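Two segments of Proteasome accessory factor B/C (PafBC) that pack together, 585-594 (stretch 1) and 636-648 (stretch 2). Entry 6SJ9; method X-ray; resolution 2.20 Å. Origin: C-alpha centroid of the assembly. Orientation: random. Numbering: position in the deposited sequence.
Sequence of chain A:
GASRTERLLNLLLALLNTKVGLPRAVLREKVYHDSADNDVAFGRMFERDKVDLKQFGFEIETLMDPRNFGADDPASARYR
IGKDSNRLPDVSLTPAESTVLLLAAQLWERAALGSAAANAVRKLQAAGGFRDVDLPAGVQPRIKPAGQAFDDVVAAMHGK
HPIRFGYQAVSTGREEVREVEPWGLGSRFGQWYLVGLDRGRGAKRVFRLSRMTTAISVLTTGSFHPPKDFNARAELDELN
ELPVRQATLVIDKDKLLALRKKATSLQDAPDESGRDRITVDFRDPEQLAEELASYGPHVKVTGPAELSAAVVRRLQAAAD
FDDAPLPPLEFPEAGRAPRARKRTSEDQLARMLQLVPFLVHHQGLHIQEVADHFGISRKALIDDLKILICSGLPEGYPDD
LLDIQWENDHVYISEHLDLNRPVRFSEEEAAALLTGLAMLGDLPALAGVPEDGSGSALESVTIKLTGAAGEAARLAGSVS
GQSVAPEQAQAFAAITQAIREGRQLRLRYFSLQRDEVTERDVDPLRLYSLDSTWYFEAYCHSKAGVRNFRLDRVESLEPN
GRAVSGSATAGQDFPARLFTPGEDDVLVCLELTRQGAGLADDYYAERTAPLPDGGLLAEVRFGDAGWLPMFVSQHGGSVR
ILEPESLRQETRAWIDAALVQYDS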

ATOM      1  N   ASP A 585      19.404   4.257   2.096  1.00 48.18           N
ATOM      2  CA  ASP A 585      18.569   5.447   2.027  1.00 46.15           C
ATOM      3  C   ASP A 585      19.408   6.692   1.718  1.00 53.71           C
ATOM      4  O   ASP A 585      20.574   6.789   2.095  1.00 58.58           O
ATOM      5  CB  ASP A 585      17.822   5.644   3.342  1.00 43.41           C
ATOM      6  CG  ASP A 585      16.667   4.612   3.557  1.00 46.39           C
ATOM      7  OD1 ASP A 585      16.437   3.721   2.700  1.00 47.43           O
ATOM      8  OD2 ASP A 585      16.007   4.679   4.614  1.00 47.95           O
ATOM      9  N   VAL A 586      18.813   7.643   1.007  1.00 51.69           N
ATOM     10  CA  VAL A 586      19.417   8.942   0.769  1.00 53.81           C
ATOM     11  C   VAL A 586      18.606   9.971   1.555  1.00 54.03           C
ATOM     12  O   VAL A 586      17.373   9.971   1.517  1.00 56.04           O
ATOM     13  CB  VAL A 586      19.512   9.260  -0.733  1.00 60.75           C
ATOM     14  CG1 VAL A 586      18.823   8.219  -1.517  1.00 61.67           C
ATOM     15  CG2 VAL A 586      18.968  10.608  -1.052  1.00 65.21           C
ATOM     16  N   LEU A 587      19.290  10.821   2.292  1.00 57.70           N
ATOM     17  CA  LEU A 587      18.650  11.825   3.135  1.00 58.38           C
ATOM     18  C   LEU A 587      18.368  13.106   2.349  1.00 58.20           C
ATOM     19  O   LEU A 587      19.236  13.606   1.630  1.00 60.00           O
ATOM     20  CB  LEU A 587      19.548  12.086   4.344  1.00 62.47           C
ATOM     21  CG  LEU A 587      19.002  12.917   5.503  1.00 66.69           C
ATOM     22  CD1 LEU A 587      19.150  14.411   5.251  1.00 68.66           C
ATOM     23  CD2 LEU A 587      17.537  12.518   5.804  1.00 65.23           C
ATOM     24  N   VAL A 588      17.126  13.577   2.392  1.00 56.84           N
ATOM     25  CA  VAL A 588      16.680  14.692   1.563  1.00 57.42           C
ATOM     26  C   VAL A 588      15.929  15.666   2.455  1.00 58.84           C
ATOM     27  O   VAL A 588      15.231  15.252   3.382  1.00 59.64           O
ATOM     28  CB  VAL A 588      15.786  14.225   0.398  1.00 56.09           C
ATOM     29  CG1 VAL A 588      15.287  15.398  -0.386  1.00 54.62           C
ATOM     30  CG2 VAL A 588      16.529  13.243  -0.498  1.00 54.81           C
ATOM     31  N   CYS A 589      16.134  16.953   2.239  1.00 59.55           N
ATOM     32  CA  CYS A 589      15.399  17.999   2.931  1.00 59.77           C
ATOM     33  C   CYS A 589      14.408  18.606   1.947  1.00 60.62           C
ATOM     34  O   CYS A 589      14.807  19.025   0.859  1.00 62.42           O
ATOM     35  CB  CYS A 589      16.359  19.056   3.477  1.00 64.39           C
ATOM     36  SG  CYS A 589      15.514  20.303   4.405  1.00 70.28           S
ATOM     37  N   LEU A 590      13.120  18.588   2.303  1.00 58.06           N
ATOM     38  CA  LEU A 590      12.008  19.027   1.464  1.00 54.39           C
ATOM     39  C   LEU A 590      11.395  20.277   2.057  1.00 53.91           C
ATOM     40  O   LEU A 590      11.419  20.459   3.276  1.00 54.14           O
ATOM     41  CB  LEU A 590      10.880  17.960   1.384  1.00 50.03           C
ATOM     42  CG  LEU A 590      11.194  16.568   0.891  1.00 47.66           C
ATOM     43  CD1 LEU A 590       9.966  15.633   0.984  1.00 48.46           C
ATOM     44  CD2 LEU A 590      11.766  16.597  -0.502  1.00 51.64           C
ATOM     45  N   GLU A 591      10.800  21.112   1.205  1.00 56.11           N
ATOM     46  CA  GLU A 591       9.781  22.060   1.638  1.00 55.05           C
ATOM     47  C   GLU A 591       8.425  21.580   1.118  1.00 54.35           C
ATOM     48  O   GLU A 591       8.294  21.220  -0.052  1.00 52.86           O
ATOM     49  CB  GLU A 591      10.034  23.480   1.150  1.00 56.76           C
ATOM     50  CG  GLU A 591       8.925  24.438   1.605  1.00 60.17           C
ATOM     51  CD  GLU A 591       9.180  25.885   1.219  1.00 64.16           C
ATOM     52  OE1 GLU A 591      10.235  26.162   0.617  1.00 66.60           O
ATOM     53  OE2 GLU A 591       8.318  26.741   1.495  1.00 65.01           O
ATOM     54  N   LEU A 592       7.437  21.569   1.999  1.00 53.83           N
ATOM     55  CA  LEU A 592       6.072  21.171   1.720  1.00 51.59           C
ATOM     56  C   LEU A 592       5.150  22.365   1.884  1.00 52.11           C
ATOM     57  O   LEU A 592       5.300  23.143   2.829  1.00 52.40           O
ATOM     58  CB  LEU A 592       5.631  20.045   2.683  1.00 49.83           C
ATOM     59  CG  LEU A 592       6.512  18.779   2.709  1.00 51.13           C
ATOM     60  CD1 LEU A 592       6.065  17.805   3.759  1.00 48.40           C
ATOM     61  CD2 LEU A 592       6.555  18.082   1.351  1.00 50.90           C
ATOM     62  N   THR A 593       4.184  22.499   0.983  1.00 55.64           N
ATOM     63  CA  THR A 593       3.076  23.424   1.196  1.00 56.13           C
ATOM     64  C   THR A 593       2.083  22.857   2.212  1.00 55.11           C
ATOM     65  O   THR A 593       2.105  21.670   2.536  1.00 50.58           O
ATOM     66  CB  THR A 593       2.346  23.679  -0.112  1.00 60.74           C
ATOM     67  OG1 THR A 593       1.749  22.446  -0.546  1.00 63.45           O
ATOM     68  CG2 THR A 593       3.316  24.214  -1.206  1.00 62.61           C
ATOM     69  N   ARG A 594       1.199  23.729   2.718  1.00 59.15           N
ATOM     70  CA  ARG A 594       0.157  23.278   3.635  1.00 59.68           C
ATOM     71  C   ARG A 594      -0.705  22.208   2.991  1.00 57.38           C
ATOM     72  O   ARG A 594      -0.955  21.152   3.586  1.00 52.79           O
ATOM     73  CB  ARG A 594      -0.728  24.448   4.071  1.00 65.65           C
ATOM     74  CG  ARG A 594      -1.721  24.000   5.127  1.00 67.58           C
ATOM     75  CD  ARG A 594      -2.724  25.054   5.619  1.00 71.82           C
ATOM     76  NE  ARG A 594      -3.235  24.561   6.906  1.00 76.43           N
ATOM     77  CZ  ARG A 594      -4.234  23.680   7.064  1.00 78.10           C
ATOM     78  NH1 ARG A 594      -4.894  23.194   6.009  1.00 73.32           N
ATOM     79  NH2 ARG A 594      -4.574  23.274   8.293  1.00 80.97           N
ATOM     80  N   GLY A 636       3.281  18.067  -8.011  1.00 57.13           N
ATOM     81  CA  GLY A 636       2.838  19.257  -8.729  1.00 57.52           C
ATOM     82  C   GLY A 636       2.798  20.559  -7.952  1.00 57.00           C
ATOM     83  O   GLY A 636       1.793  21.267  -7.998  1.00 56.66           O
ATOM     84  N   GLY A 637       3.893  20.910  -7.282  1.00 57.87           N
ATOM     85  CA  GLY A 637       3.976  22.162  -6.556  1.00 62.12           C
ATOM     86  C   GLY A 637       3.834  22.063  -5.046  1.00 61.52           C
ATOM     87  O   GLY A 637       4.155  23.024  -4.354  1.00 63.73           O
ATOM     88  N   SER A 638       3.393  20.946  -4.502  1.00 59.78           N
ATOM     89  CA  SER A 638       3.316  20.897  -3.050  1.00 56.94           C
ATOM     90  C   SER A 638       4.637  20.470  -2.421  1.00 53.90           C
ATOM     91  O   SER A 638       4.791  20.550  -1.190  1.00 54.19           O
ATOM     92  CB  SER A 638       2.192  19.963  -2.628  1.00 55.13           C
ATOM     93  OG  SER A 638       2.609  18.661  -2.917  1.00 57.65           O
ATOM     94  N   VAL A 639       5.621  20.110  -3.242  1.00 51.18           N
ATOM     95  CA  VAL A 639       6.921  19.643  -2.787  1.00 51.83           C
ATOM     96  C   VAL A 639       8.023  20.317  -3.578  1.00 52.70           C
ATOM     97  O   VAL A 639       7.895  20.527  -4.786  1.00 54.58           O
ATOM     98  CB  VAL A 639       7.084  18.124  -2.958  1.00 56.30           C
ATOM     99  CG1 VAL A 639       8.323  17.689  -2.241  1.00 59.03           C
ATOM    100  CG2 VAL A 639       5.887  17.402  -2.410  1.00 58.46           C
ATOM    101  N   ARG A 640       9.126  20.609  -2.900  1.00 52.55           N
ATOM    102  CA  ARG A 640      10.364  20.978  -3.557  1.00 57.40           C
ATOM    103  C   ARG A 640      11.516  20.367  -2.777  1.00 61.45           C
ATOM    104  O   ARG A 640      11.393  20.076  -1.578  1.00 59.46           O
ATOM    105  CB  ARG A 640      10.483  22.515  -3.659  1.00 57.80           C
ATOM    106  CG  ARG A 640      10.527  23.224  -2.290  1.00 56.28           C
ATOM    107  CD  ARG A 640      10.663  24.810  -2.397  1.00 63.15           C
ATOM    108  NE  ARG A 640      11.832  25.274  -3.132  1.00 67.81           N
ATOM    109  CZ  ARG A 640      12.330  26.518  -3.056  1.00 71.70           C
ATOM    110  NH1 ARG A 640      11.782  27.436  -2.257  1.00 68.23           N
ATOM    111  NH2 ARG A 640      13.375  26.851  -3.801  1.00 71.59           N
ATOM    112  N   ILE A 641      12.627  20.148  -3.469  1.00 63.05           N
ATOM    113  CA  ILE A 641      13.845  19.638  -2.851  1.00 63.48           C
ATOM    114  C   ILE A 641      14.751  20.827  -2.515  1.00 64.33           C
ATOM    115  O   ILE A 641      15.048  21.649  -3.388  1.00 63.13           O
ATOM    116  CB  ILE A 641      14.564  18.628  -3.757  1.00 64.42           C
ATOM    117  CG1 ILE A 641      13.663  17.439  -4.048  1.00 63.18           C
ATOM    118  CG2 ILE A 641      15.798  18.103  -3.068  1.00 67.93           C
ATOM    119  CD1 ILE A 641      14.143  16.624  -5.169  1.00 62.65           C
ATOM    120  N   LEU A 642      15.122  20.959  -1.236  1.00 65.80           N
ATOM    121  CA  LEU A 642      16.067  21.987  -0.791  1.00 70.49           C
ATOM    122  C   LEU A 642      17.516  21.497  -0.796  1.00 73.19           C
ATOM    123  O   LEU A 642      18.400  22.177  -1.312  1.00 74.73           O
ATOM    124  CB  LEU A 642      15.687  22.443   0.628  1.00 63.87           C
ATOM    125  CG  LEU A 642      14.241  22.939   0.743  1.00 58.68           C
ATOM    126  CD1 LEU A 642      13.925  23.417   2.120  1.00 60.17           C
ATOM    127  CD2 LEU A 642      14.019  24.063  -0.236  1.00 56.36           C
ATOM    128  N   GLU A 643      17.759  20.291  -0.286  1.00 74.79           N
ATOM    129  CA  GLU A 643      19.078  19.683  -0.157  1.00 77.89           C
ATOM    130  C   GLU A 643      18.942  18.184  -0.295  1.00 74.08           C
ATOM    131  O   GLU A 643      17.967  17.606   0.198  1.00 74.85           O
ATOM    132  CB  GLU A 643      19.728  19.990   1.199  1.00 85.85           C
ATOM    133  CG  GLU A 643      20.157  21.406   1.397  1.00 96.74           C
ATOM    134  CD  GLU A 643      20.910  21.583   2.705  1.00103.62           C
ATOM    135  OE1 GLU A 643      21.026  20.585   3.464  1.00102.80           O
ATOM    136  OE2 GLU A 643      21.442  22.700   2.931  1.00107.98           O
ATOM    137  N   PRO A 644      19.936  17.517  -0.863  1.00 72.50           N
ATOM    138  CA  PRO A 644      21.170  18.122  -1.356  1.00 72.36           C
ATOM    139  C   PRO A 644      21.000  18.739  -2.739  1.00 73.66           C
ATOM    140  O   PRO A 644      20.069  18.392  -3.462  1.00 74.93           O
ATOM    141  CB  PRO A 644      22.136  16.945  -1.373  1.00 71.01           C
ATOM    142  CG  PRO A 644      21.248  15.747  -1.597  1.00 69.19           C
ATOM    143  CD  PRO A 644      20.026  16.050  -0.800  1.00 68.14           C
ATOM    144  N   GLU A 645      21.878  19.701  -3.055  1.00 75.26           N
ATOM    145  CA  GLU A 645      21.749  20.500  -4.270  1.00 76.42           C
ATOM    146  C   GLU A 645      21.777  19.634  -5.529  1.00 72.99           C
ATOM    147  O   GLU A 645      21.081  19.925  -6.514  1.00 71.20           O
ATOM    148  CB  GLU A 645      22.872  21.550  -4.322  1.00 79.49           C
ATOM    149  CG  GLU A 645      22.829  22.425  -5.557  1.00 81.47           C
ATOM    150  CD  GLU A 645      21.582  23.310  -5.648  1.00 86.98           C
ATOM    151  OE1 GLU A 645      20.885  23.515  -4.627  1.00 88.08           O
ATOM    152  OE2 GLU A 645      21.273  23.783  -6.767  1.00 90.97           O
ATOM    153  N   SER A 646      22.615  18.602  -5.541  1.00 71.55           N
ATOM    154  CA  SER A 646      22.688  17.745  -6.713  1.00 74.01           C
ATOM    155  C   SER A 646      21.307  17.182  -7.047  1.00 75.58           C
ATOM    156  O   SER A 646      20.804  17.360  -8.167  1.00 76.92           O
ATOM    157  CB  SER A 646      23.713  16.636  -6.462  1.00 72.20           C
ATOM    158  OG  SER A 646      23.438  15.992  -5.227  1.00 75.72           O
ATOM    159  N   LEU A 647      20.630  16.604  -6.042  1.00 72.71           N
ATOM    160  CA  LEU A 647      19.311  16.019  -6.266  1.00 67.55           C
ATOM    161  C   LEU A 647      18.291  17.071  -6.661  1.00 66.13           C
ATOM    162  O   LEU A 647      17.454  16.820  -7.534  1.00 65.94           O
ATOM    163  CB  LEU A 647      18.843  15.280  -5.007  1.00 66.47           C
ATOM    164  CG  LEU A 647      19.620  14.025  -4.616  1.00 67.70           C
ATOM    165  CD1 LEU A 647      18.911  13.262  -3.536  1.00 64.43           C
ATOM    166  CD2 LEU A 647      19.754  13.146  -5.839  1.00 72.43           C
ATOM    167  N   ARG A 648      18.391  18.284  -6.101  1.00 67.50           N
ATOM    168  CA  ARG A 648      17.423  19.324  -6.459  1.00 69.41           C
ATOM    169  C   ARG A 648      17.461  19.659  -7.946  1.00 74.72           C
ATOM    170  O   ARG A 648      16.409  19.801  -8.587  1.00 73.57           O
ATOM    171  CB  ARG A 648      17.666  20.594  -5.642  1.00 67.86           C
ATOM    172  CG  ARG A 648      16.812  21.761  -6.105  1.00 65.40           C
ATOM    173  CD  ARG A 648      17.304  23.076  -5.543  1.00 64.24           C
ATOM    174  NE  ARG A 648      16.506  24.214  -5.987  1.00 63.81           N
ATOM    175  CZ  ARG A 648      16.779  25.483  -5.682  1.00 71.26           C
ATOM    176  NH1 ARG A 648      17.831  25.775  -4.930  1.00 71.51           N
ATOM    177  NH2 ARG A 648      15.998  26.463  -6.124  1.00 76.92           N
TER

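Strands 586-592 and 639-643 pair antiparallel, their N-to-C directions 137° apart and their axes approaching to 4.6 Å; the contact buries 667 Å² summed over both sides.

Stretch 2 enters through G636 and G637, both at positive phi (50° and 103°). At G637 a CB would jam against the preceding carbonyl oxygen, so the backbone itself calls for glycine. S638 then makes the first hydrogen bond between the stretches, just beyond the paired strands: T593 N donates to S638 O at 3.0 Å with an angle of 160°, and L592 CA adds a CA-H...O contact to S638 O at 3.2 Å.

V639 faces L592 in a non-hydrogen-bonded pair. Its CG2 lies 3.9 Å from L592 CD2 and its CG1 4.0 Å from L590 CD2, so it bridges two leucines that both adopt the mt rotamer. R640 and E591 form a hydrogen-bonded pair in which both amides donate, R640 N to E591 O and E591 N to R640 O, each at 3.0 Å. Their side chains share a face, where E591 OE1 and R640 NH1 form a salt bridge at 3.5 Å.

I641 returns to the apolar face, its CG1 4.1 Å from L590 CD2 and its CG2 3.8 Å from V588 CG1. A beta bulge follows, since L590 pairs with I641 but C589 with E643. L642 is the extra residue. Consequently C589 O accepts twice, from L642 N at 2.9 Å (155°) and weakly from E643 N at 3.4 Å, while C589 N donates nearly linearly to E643 O (2.8 Å, 173°). L642 CD1 packs 4.2 Å from C589 SG.

P644, preceded by a cis peptide bond, occupies the N-cap position, and its CD lies 3.5 Å from L587 O. Within the first helical turn, L647 CD1 reaches V586 CG2 at 3.6 Å and V588 CG2 at 3.9 Å, extending the apolar contact beyond the strand.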